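Local coordinates for protein B (Streptococcus agalactiae, PDB 5H6I) that binds the Fc part of IgG and acts as a secreted, membrane-permeabilizing toxin known as the CAMP factor, at residues A[64-67]-A[68-72]. Numbering follows the deposited sequence.
Sequences YEKP and VNEAI
The carbonyl O of Pro67 accepts a hydrogen bond from Ala71 N at 2.8 Å, one of the i to i+4 bonds that open helix 65-84. Lys66 O receives Glu70 N in the same way, and Glu65 O takes Asn69 N at 3.2 Å. The series begins with a weak hydrogen bond, Val68 N to the O of Tyr64, the N-cap residue, at 3.4 Å. Pro67 sits in the first turn, where its lack of an N-H costs the helix none of its i to i+4 bonds. Over the exposed surface Lys66 reaches forward to Glu70: its chain leaves with CG anti to the backbone N (chi1 -163°), then bends at chi2 and chi4 and brings NZ to 3.4 Å from Glu70 OE1, a rather long salt bridge between side chains one turn apart. Asn69 turns the face of its amide over Glu65 O, with CG 3.4 Å from that oxygen, while its OD1 is held by Lys56. On the buried side, both methyls of Val68 pack against Tyr64 O, and CG2 also lies 3.5 Å from Glu65 O. Within the IgG constant region-binding region, residues 57-120, this helix start is wedged into the helical bundle: Val68 packs on Ile55 of helix 35-58 and Ile109 of helix 93-115, and Tyr64, hydrogen-bonded to Asn124, and Pro67 lean on helix 121-139.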
ATOM      1  N   TYR A  64       6.940  -1.271  -2.124  1.00 45.60           N
ATOM      2  CA  TYR A  64       6.045  -0.271  -2.688  1.00 56.30           C
ATOM      3  C   TYR A  64       6.170   1.080  -1.996  1.00 61.90           C
ATOM      4  O   TYR A  64       5.332   1.958  -2.219  1.00 58.33           O
ATOM      5  CB  TYR A  64       4.598  -0.764  -2.623  1.00 47.49           C
ATOM      6  CG  TYR A  64       4.404  -2.150  -3.192  1.00 51.59           C
ATOM      7  CD1 TYR A  64       4.180  -2.340  -4.550  1.00 47.25           C
ATOM      8  CD2 TYR A  64       4.455  -3.271  -2.373  1.00 49.07           C
ATOM      9  CE1 TYR A  64       4.008  -3.607  -5.074  1.00 52.92           C
ATOM     10  CE2 TYR A  64       4.284  -4.541  -2.888  1.00 53.20           C
ATOM     11  CZ  TYR A  64       4.060  -4.703  -4.239  1.00 46.97           C
ATOM     12  OH  TYR A  64       3.889  -5.967  -4.752  1.00 52.32           O
ATOM     13  N   GLU A  65       7.191   1.270  -1.159  1.00 60.52           N
ATOM     14  CA  GLU A  65       7.358   2.553  -0.485  1.00 57.80           C
ATOM     15  C   GLU A  65       7.832   3.623  -1.461  1.00 58.62           C
ATOM     16  O   GLU A  65       7.211   4.684  -1.587  1.00 66.11           O
ATOM     17  CB  GLU A  65       8.336   2.413   0.681  1.00 68.66           C
ATOM     18  CG  GLU A  65       8.638   3.722   1.397  1.00 72.33           C
ATOM     19  CD  GLU A  65       9.934   3.675   2.183  1.00 88.20           C
ATOM     20  OE1 GLU A  65       9.969   3.006   3.236  1.00 81.62           O
ATOM     21  OE2 GLU A  65      10.919   4.307   1.745  1.00 80.40           O
ATOM     22  N   LYS A  66       8.932   3.360  -2.160  1.00 45.78           N
ATOM     23  CA  LYS A  66       9.470   4.297  -3.138  1.00 53.46           C
ATOM     24  C   LYS A  66       8.590   4.410  -4.384  1.00 58.38           C
ATOM     25  O   LYS A  66       8.450   5.516  -4.920  1.00 67.68           O
ATOM     26  CB  LYS A  66      10.896   3.901  -3.528  1.00 54.04           C
ATOM     27  CG  LYS A  66      11.674   5.017  -4.199  1.00 60.10           C
ATOM     28  CD  LYS A  66      12.196   6.020  -3.185  1.00 64.10           C
ATOM     29  CE  LYS A  66      12.765   7.249  -3.875  1.00 78.52           C
ATOM     30  NZ  LYS A  66      11.691   8.108  -4.448  1.00 78.44           N
ATOM     31  N   PRO A  67       8.002   3.316  -4.895  1.00 63.27           N
ATOM     32  CA  PRO A  67       7.075   3.479  -6.034  1.00 65.63           C
ATOM     33  C   PRO A  67       5.930   4.446  -5.769  1.00 51.50           C
ATOM     34  O   PRO A  67       5.651   5.308  -6.617  1.00 54.42           O
ATOM     35  CB  PRO A  67       6.580   2.049  -6.275  1.00 62.48           C
ATOM     36  CG  PRO A  67       7.727   1.205  -5.881  1.00 56.78           C
ATOM     37  CD  PRO A  67       8.350   1.895  -4.695  1.00 63.56           C
ATOM     38  N   VAL A  68       5.249   4.332  -4.627  1.00 50.25           N
ATOM     39  CA  VAL A  68       4.135   5.246  -4.397  1.00 56.75           C
ATOM     40  C   VAL A  68       4.637   6.648  -4.053  1.00 57.28           C
ATOM     41  O   VAL A  68       3.939   7.635  -4.297  1.00 59.94           O
ATOM     42  CB  VAL A  68       3.182   4.708  -3.317  1.00 63.19           C
ATOM     43  CG1 VAL A  68       2.895   3.228  -3.542  1.00 65.86           C
ATOM     44  CG2 VAL A  68       3.737   4.953  -1.923  1.00 77.81           C
ATOM     45  N   ASN A  69       5.848   6.772  -3.513  1.00 63.40           N
ATOM     46  CA  ASN A  69       6.438   8.097  -3.340  1.00 58.06           C
ATOM     47  C   ASN A  69       6.676   8.754  -4.692  1.00 60.54           C
ATOM     48  O   ASN A  69       6.457   9.960  -4.855  1.00 58.14           O
ATOM     49  CB  ASN A  69       7.744   8.002  -2.548  1.00 61.79           C
ATOM     50  CG  ASN A  69       7.516   7.987  -1.053  1.00 69.77           C
ATOM     51  OD1 ASN A  69       6.389   8.174  -0.581  1.00 67.49           O
ATOM     52  ND2 ASN A  69       8.580   7.768  -0.296  1.00 69.72           N
ATOM     53  N   GLU A  70       7.118   7.970  -5.678  1.00 57.83           N
ATOM     54  CA  GLU A  70       7.254   8.484  -7.035  1.00 51.96           C
ATOM     55  C   GLU A  70       5.895   8.728  -7.678  1.00 54.43           C
ATOM     56  O   GLU A  70       5.761   9.623  -8.522  1.00 52.43           O
ATOM     57  CB  GLU A  70       8.074   7.510  -7.877  1.00 59.93           C
ATOM     58  CG  GLU A  70       9.534   7.421  -7.469  1.00 73.30           C
ATOM     59  CD  GLU A  70      10.343   8.606  -7.953  1.00 77.41           C
ATOM     60  OE1 GLU A  70      10.395   9.628  -7.236  1.00 69.12           O
ATOM     61  OE2 GLU A  70      10.923   8.515  -9.055  1.00 83.91           O
ATOM     62  N   ALA A  71       4.880   7.949  -7.298  1.00 50.86           N
ATOM     63  CA  ALA A  71       3.542   8.164  -7.838  1.00 51.43           C
ATOM     64  C   ALA A  71       2.925   9.441  -7.283  1.00 58.36           C
ATOM     65  O   ALA A  71       2.263  10.186  -8.016  1.00 60.07           O
ATOM     66  CB  ALA A  71       2.652   6.959  -7.537  1.00 46.50           C
ATOM     67  N   ILE A  72       3.127   9.709  -5.991  1.00 54.84           N
ATOM     68  CA  ILE A  72       2.628  10.949  -5.401  1.00 54.52           C
ATOM     69  C   ILE A  72       3.299  12.151  -6.052  1.00 56.88           C
ATOM     70  O   ILE A  72       2.650  13.163  -6.340  1.00 59.25           O
ATOM     71  CB  ILE A  72       2.836  10.935  -3.875  1.00 61.12           C
ATOM     72  CG1 ILE A  72       1.955   9.865  -3.228  1.00 59.07           C
ATOM     73  CG2 ILE A  72       2.542  12.303  -3.280  1.00 60.66           C
ATOM     74  CD1 ILE A  72       2.254   9.627  -1.765  1.00 52.74           C
TER